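Local coordinates for malonyl CoA-acyl carrier protein transacylase (Burkholderia pseudomallei, PDB 3G87), which probably transfers the malonyl group from malonyl-CoA to the holo acyl carrier protein, releasing free coenzyme A, at residues G23-F26 with D27-A30; A30-T33 with A34-D37; I44-L47 with C48-P52. All coordinates share one frame; numbering follows the deposited sequence.

Contact 1. Residues G23-F26 with D27-A30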
loop_
_atom_site.group_PDB
_atom_site.type_symbol
_atom_site.label_atom_id
_atom_site.label_comp_id
_atom_site.label_asym_id
_atom_site.label_seq_id
_atom_site.Cartn_x
_atom_site.Cartn_y
_atom_site.Cartn_z
ATOM N N GLY A 23 16.124 -8.305 7.881
ATOM C CA GLY A 23 17.469 -8.806 8.025
ATOM C C GLY A 23 18.248 -8.161 9.139
ATOM O O GLY A 23 17.821 -8.142 10.227
ATOM N N ALA A 24 19.378 -7.588 8.813
ATOM C CA ALA A 24 20.251 -7.002 9.793
ATOM C C ALA A 24 19.845 -5.617 10.218
ATOM O O ALA A 24 20.288 -5.141 11.202
ATOM C CB ALA A 24 21.621 -7.026 9.315
ATOM N N LEU A 25 18.945 -5.004 9.468
ATOM C CA LEU A 25 18.324 -3.764 9.861
ATOM C C LEU A 25 17.709 -3.778 11.225
ATOM O O LEU A 25 17.673 -2.788 11.837
ATOM C CB LEU A 25 17.250 -3.376 8.900
ATOM C CG LEU A 25 17.685 -2.819 7.557
ATOM C CD1 LEU A 25 16.504 -2.732 6.663
ATOM C CD2 LEU A 25 18.340 -1.488 7.737
ATOM N N PHE A 26 17.201 -4.899 11.677
ATOM C CA PHE A 26 16.578 -4.969 12.978
ATOM C C PHE A 26 17.505 -4.708 14.135
ATOM O O PHE A 26 17.160 -4.055 15.021
ATOM C CB PHE A 26 15.849 -6.297 13.192
ATOM C CG PHE A 26 14.559 -6.382 12.475
ATOM C CD1 PHE A 26 14.409 -7.173 11.388
ATOM C CD2 PHE A 26 13.510 -5.649 12.870
ATOM C CE1 PHE A 26 13.252 -7.195 10.744
ATOM C CE2 PHE A 26 12.404 -5.700 12.234
ATOM C CZ PHE A 26 12.256 -6.457 11.177
ATOM N N ASP A 27 18.666 -5.282 14.110
ATOM C CA ASP A 27 19.704 -5.039 15.107
ATOM C C ASP A 27 20.386 -3.687 14.887
ATOM O O ASP A 27 20.764 -3.053 15.866
ATOM C CB ASP A 27 20.785 -6.122 15.031
ATOM C CG ASP A 27 20.323 -7.479 15.549
ATOM O OD1 ASP A 27 19.454 -7.576 16.460
ATOM O OD2 ASP A 27 20.877 -8.457 15.023
ATOM N N ARG A 28 20.570 -3.249 13.629
ATOM C CA ARG A 28 21.092 -1.913 13.391
ATOM C C ARG A 28 20.242 -0.884 14.098
ATOM O O ARG A 28 20.786 0.050 14.695
ATOM C CB ARG A 28 21.155 -1.584 11.892
ATOM C CG ARG A 28 21.581 -0.128 11.605
ATOM C CD ARG A 28 21.575 0.159 10.070
ATOM N NE ARG A 28 21.959 1.547 9.821
ATOM C CZ ARG A 28 22.324 2.040 8.643
ATOM N NH1 ARG A 28 22.338 1.253 7.570
ATOM N NH2 ARG A 28 22.688 3.325 8.545
ATOM N N PHE A 29 18.921 -1.073 14.055
ATOM C CA PHE A 29 17.959 -0.142 14.660
ATOM C C PHE A 29 17.369 -0.771 15.908
ATOM O O PHE A 29 16.161 -0.792 16.115
ATOM C CB PHE A 29 16.883 0.293 13.635
ATOM C CG PHE A 29 17.433 1.214 12.566
ATOM C CD1 PHE A 29 17.669 0.759 11.291
ATOM C CD2 PHE A 29 17.801 2.532 12.869
ATOM C CE1 PHE A 29 18.219 1.615 10.294
ATOM C CE2 PHE A 29 18.384 3.361 11.898
ATOM C CZ PHE A 29 18.591 2.897 10.616
ATOM N N ALA A 30 18.258 -1.261 16.762
ATOM C CA ALA A 30 17.879 -2.084 17.898
ATOM C C ALA A 30 16.848 -1.397 18.776
ATOM O O ALA A 30 15.973 -2.065 19.288
ATOM C CB ALA A 30 19.101 -2.447 18.703
HETATM O O HOH W 1 18.823 -8.119 12.597
HETATM O O HOH W 2 16.709 -6.713 16.821
#

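Contact 2. Residues A30-T33 with A34-D37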
loop_
_atom_site.group_PDB
_atom_site.type_symbol
_atom_site.label_atom_id
_atom_site.label_comp_id
_atom_site.label_asym_id
_atom_site.label_seq_id
_atom_site.Cartn_x
_atom_site.Cartn_y
_atom_site.Cartn_z
ATOM N N ALA A 30 18.258 -1.261 16.762
ATOM C CA ALA A 30 17.879 -2.084 17.898
ATOM C C ALA A 30 16.848 -1.397 18.776
ATOM O O ALA A 30 15.973 -2.065 19.288
ATOM C CB ALA A 30 19.101 -2.447 18.703
ATOM N N ASP A 31 16.956 -0.079 18.955
ATOM C CA ASP A 31 15.955 0.674 19.758
ATOM C C ASP A 31 14.563 0.801 19.080
ATOM O O ASP A 31 13.554 0.589 19.734
ATOM C CB ASP A 31 16.443 2.062 20.137
ATOM C CG ASP A 31 17.586 2.038 21.174
ATOM O OD1 ASP A 31 18.119 0.937 21.530
ATOM O OD2 ASP A 31 17.973 3.158 21.603
ATOM N N LEU A 32 14.507 1.133 17.788
ATOM C CA LEU A 32 13.251 1.120 17.050
ATOM C C LEU A 32 12.648 -0.282 17.160
ATOM O O LEU A 32 11.486 -0.422 17.527
ATOM C CB LEU A 32 13.485 1.528 15.586
ATOM C CG LEU A 32 13.316 3.015 15.250
ATOM C CD1 LEU A 32 13.775 3.887 16.367
ATOM C CD2 LEU A 32 13.984 3.458 13.967
ATOM N N THR A 33 13.458 -1.325 16.933
ATOM C CA THR A 33 12.966 -2.696 17.059
ATOM C C THR A 33 12.328 -3.008 18.413
ATOM O O THR A 33 11.217 -3.560 18.466
ATOM C CB THR A 33 14.044 -3.686 16.701
ATOM O OG1 THR A 33 14.446 -3.453 15.355
ATOM C CG2 THR A 33 13.551 -5.108 16.797
ATOM N N ALA A 34 12.985 -2.631 19.508
ATOM C CA ALA A 34 12.415 -2.848 20.840
ATOM C C ALA A 34 11.152 -2.031 21.015
ATOM O O ALA A 34 10.220 -2.503 21.672
ATOM C CB ALA A 34 13.411 -2.509 21.947
ATOM N N GLN A 35 11.116 -0.809 20.455
ATOM C CA GLN A 35 9.883 -0.034 20.488
ATOM C C GLN A 35 8.750 -0.770 19.778
ATOM O O GLN A 35 7.596 -0.699 20.201
ATOM C CB GLN A 35 10.039 1.353 19.820
ATOM C CG GLN A 35 10.927 2.287 20.568
ATOM C CD GLN A 35 11.148 3.592 19.822
ATOM O OE1 GLN A 35 10.683 3.807 18.681
ATOM N NE2 GLN A 35 11.853 4.490 20.478
ATOM N N ALA A 36 9.074 -1.440 18.676
ATOM C CA ALA A 36 8.040 -2.116 17.898
ATOM C C ALA A 36 7.569 -3.365 18.652
ATOM O O ALA A 36 6.367 -3.591 18.728
ATOM C CB ALA A 36 8.536 -2.464 16.458
ATOM N N ASP A 37 8.494 -4.166 19.213
ATOM C CA ASP A 37 8.050 -5.317 20.030
ATOM C C ASP A 37 7.163 -4.858 21.180
ATOM O O ASP A 37 6.202 -5.543 21.518
ATOM C CB ASP A 37 9.192 -6.121 20.639
ATOM C CG ASP A 37 10.184 -6.603 19.631
ATOM O OD1 ASP A 37 9.804 -6.702 18.435
ATOM O OD2 ASP A 37 11.348 -6.871 20.069
#

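Contact 3. Residues I44-L47 with C48-P52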
loop_
_atom_site.group_PDB
_atom_site.type_symbol
_atom_site.label_atom_id
_atom_site.label_comp_id
_atom_site.label_asym_id
_atom_site.label_seq_id
_atom_site.Cartn_x
_atom_site.Cartn_y
_atom_site.Cartn_z
ATOM N N ILE A 44 9.099 -8.483 16.361
ATOM C CA ILE A 44 8.937 -8.106 14.986
ATOM C C ILE A 44 10.022 -8.783 14.132
ATOM O O ILE A 44 9.807 -9.121 12.955
ATOM C CB ILE A 44 8.908 -6.535 14.865
ATOM C CG1 ILE A 44 8.565 -6.081 13.446
ATOM C CG2 ILE A 44 10.227 -5.908 15.213
ATOM C CD1 ILE A 44 7.214 -6.565 12.889
ATOM N N ARG A 45 11.196 -8.999 14.740
ATOM C CA ARG A 45 12.338 -9.534 13.988
ATOM C C ARG A 45 12.094 -11.000 13.691
ATOM O O ARG A 45 12.396 -11.462 12.601
ATOM C CB ARG A 45 13.675 -9.360 14.753
ATOM C CG ARG A 45 14.873 -9.862 13.917
ATOM C CD ARG A 45 16.124 -10.080 14.774
ATOM N NE ARG A 45 17.257 -10.415 13.930
ATOM C CZ ARG A 45 17.533 -11.610 13.455
ATOM N NH1 ARG A 45 16.785 -12.650 13.796
ATOM N NH2 ARG A 45 18.595 -11.751 12.642
ATOM N N ALA A 46 11.578 -11.726 14.686
ATOM C CA ALA A 46 11.263 -13.132 14.529
ATOM C C ALA A 46 10.213 -13.283 13.420
ATOM O O ALA A 46 10.373 -14.106 12.527
ATOM C CB ALA A 46 10.747 -13.699 15.830
ATOM N N LEU A 47 9.158 -12.479 13.465
ATOM C CA LEU A 47 8.060 -12.610 12.504
ATOM C C LEU A 47 8.611 -12.420 11.094
ATOM O O LEU A 47 8.263 -13.180 10.163
ATOM C CB LEU A 47 6.972 -11.562 12.825
ATOM C CG LEU A 47 5.877 -11.305 11.746
ATOM C CD1 LEU A 47 4.890 -12.482 11.596
ATOM C CD2 LEU A 47 5.080 -10.065 12.039
ATOM N N CYS A 48 9.495 -11.413 10.947
ATOM C CA CYS A 48 10.098 -11.049 9.640
ATOM C C CYS A 48 11.217 -11.963 9.058
ATOM O O CYS A 48 11.195 -12.357 7.831
ATOM C CB CYS A 48 10.571 -9.582 9.666
ATOM S SG CYS A 48 9.216 -8.322 9.711
ATOM N N VAL A 49 12.194 -12.290 9.915
ATOM C CA VAL A 49 13.394 -13.027 9.478
ATOM C C VAL A 49 13.121 -14.534 9.488
ATOM O O VAL A 49 13.382 -15.206 8.489
ATOM C CB VAL A 49 14.666 -12.652 10.307
ATOM C CG1 VAL A 49 15.817 -13.582 9.977
ATOM C CG2 VAL A 49 15.060 -11.177 10.089
ATOM N N ASP A 50 12.541 -15.035 10.576
ATOM C CA ASP A 50 12.305 -16.468 10.751
ATOM C C ASP A 50 10.881 -16.931 10.368
ATOM O O ASP A 50 10.723 -18.052 9.874
ATOM C CB ASP A 50 12.545 -16.901 12.216
ATOM C CG ASP A 50 13.876 -16.335 12.816
ATOM O OD1 ASP A 50 14.874 -16.358 12.010
ATOM O OD2 ASP A 50 13.901 -15.909 14.078
ATOM N N ASP A 51 9.857 -16.091 10.609
ATOM C CA ASP A 51 8.444 -16.449 10.435
ATOM C C ASP A 51 8.028 -17.878 10.844
ATOM O O ASP A 51 7.462 -18.593 10.025
ATOM C CB ASP A 51 7.934 -16.157 9.015
ATOM C CG ASP A 51 6.387 -16.062 8.962
ATOM O OD1 ASP A 51 5.748 -16.032 10.053
ATOM O OD2 ASP A 51 5.806 -16.029 7.834
ATOM N N PRO A 52 8.225 -18.273 12.074
ATOM C CA PRO A 52 7.971 -19.630 12.491
ATOM C C PRO A 52 6.562 -20.179 12.383
ATOM O O PRO A 52 6.467 -21.299 12.100
ATOM C CB PRO A 52 8.461 -19.632 13.923
ATOM C CG PRO A 52 8.705 -18.327 14.232
ATOM C CD PRO A 52 8.998 -17.584 13.085
HETATM O O HOH W 3 17.090 -15.187 12.299
HETATM O O HOH W 4 14.694 -13.037 15.526
#

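Contact 1. Residues G23-F26 with D27-A30
Leu25 and Phe29 lie side by side one helical turn apart and point the same way, with Leu25 CD2 4.0 Å from Phe29 CE1. In Leu25, CG is swung beside its own backbone N (chi1 -75°), and from there CD2 reaches the ring although the CB itself starts off away from residues 27-30. The Phe29 ring also sets its edge against the backbone: Leu25 O lies near the ring plane, 3.6 Å from Phe29 CD1, while the same oxygen accepts Phe29 N at 3.1 Å. One ring face is lined by the neighbouring side chain, with Arg28 CG above it and offset toward the rim.

Arg28 takes the other course. Its CG is anti to the backbone N (chi1 175°), and the chain runs extended past Leu25 to salt bridges with Asp80 and Glu79 on helix 59-81. The same helix receives Leu25 and Phe29. Phe26, by contrast, turns its ring to helix 44-50, where Ile44, Arg45 and Cys48 meet it.

At the exposed flank Asp27 is held through water. Water 1 links Gly23 O to Asp27 N, and water 2 donates to Asp27 OD1 at 2.9 Å and more weakly to Phe26 O. Ala24 O accepts Arg28 N at 3.1 Å, a nearly straight bond of 169°, and takes only a weak one from Asp27 N. The set is that of a very short surface helix, left at Phe29, which is also the N-cap residue of helix 30-40 in this acyl transferase domain.

Contact 2. Residues A30-T33 with A34-D37
Gln35 lays its aliphatic stem along the carbonyls of the preceding turn: Gln35 CB sits 3.2 Å from Leu32 O, and Gln35 CG is equally close to Asp31 O. The stem is held there by a first torsion that brings CG beside the backbone N (chi1 -68°), after which the chain runs extended and carries the amide to Leu32. The two side chains cross at a slant, and the touch is light, Gln35 OE1 to Leu32 CD1 at 3.9 Å. Beyond them, Phe107 of helix 107-123 meets both residues, and Leu72 and Tyr75 of helix 59-81 lie against Leu32.

The tight side is the one that carries Thr33 and Ala36. Thr33 has its methyl CG2 anti to the backbone N, which leaves OG1 beside that nitrogen and directed back to Phe26 O, its main hydrogen-bond partner, with a weak hydrogen bond to Phe29 O. This is how the first turn of helix 30-40 is tied to the short helix before it. Ala36 CB rests 3.5 Å from Thr33 O, and both residues are buried against Ile44 of helix 44-50. The backbone keeps the regular i to i+4 pattern of an alpha-helix, here one of the acyl transferase domain packed between helices 107-123, 59-81 and 44-50. Asp37 N closes on Thr33 O at 2.9 Å with an angle of 168° at the hydrogen. Asp37 CG comes within 3.4 Å of Thr33 O as a plain contact; the carboxylate's bond is from Ile44 N to Asp37 OD1, joining this helix to the start of the next.

On the solvent side little meets beyond the backbone. Ala30, Asp31 and Ala34 are exposed, and Ala34 CB reaches Ala30 O at 3.7 Å. Ala34 N bonds Ala30 O, and Gln35 N bonds Asp31 O.

Contact 3. Residues I44-L47 with C48-P52
The guanidinium of Arg45 has Val49 over one face, with Val49 CG2 4.2 Å above the plane and over its centre. At the edge, in plane, sit two waters that both accept from Arg45 NH1, water 3 at 3.0 Å from that nitrogen. Water 3 donates to Asp50 OD1 and water 4, weakly, to Asp50 OD2, so the opposite charges are linked through solvent, with Arg45 NH1 still 4.4 Å from Asp50 OD2. Arg45 reaches this place extended, its CG anti to the backbone N (chi1 -177°).

At its C-terminal end, helix 44-50 widens into a pi-type turn: Ala46 O accepts both Asp50 N and Asp51 N, the latter the shorter at 2.8 Å, and Asp51 then leaves the helix with positive phi. Asp51 CB lies 3.2 Å from Leu47 O, and its side chain runs alongside Leu47, while the carboxylate accepts the backbone N of Glu55 and of Leu56. On the buried flank, Cys48 SG packs 4.1 Å from Ile44 CD1, close to Ala65 and Val69 of helix 59-81.

Contact 1, contact 2 and contact 3 come in chain order on three successive helices, 25-28, 30-40 and 44-50, all within the acyl transferase domain and on the same side of the chain's centre. Contacts 1 and 2 share Ala30, their centres about 9 Å apart; the centre of contact 3 lies about 12 Å from that of contact 1 and about 14 Å from that of contact 2. Side chains of contacts 1 and 2 both close on helix 44-50, and Gly23 comes against Val49. All three helices pack against helix 59-81, with contact centres about 21 to 23 Å from the centre of the chain, a helical patch at the periphery.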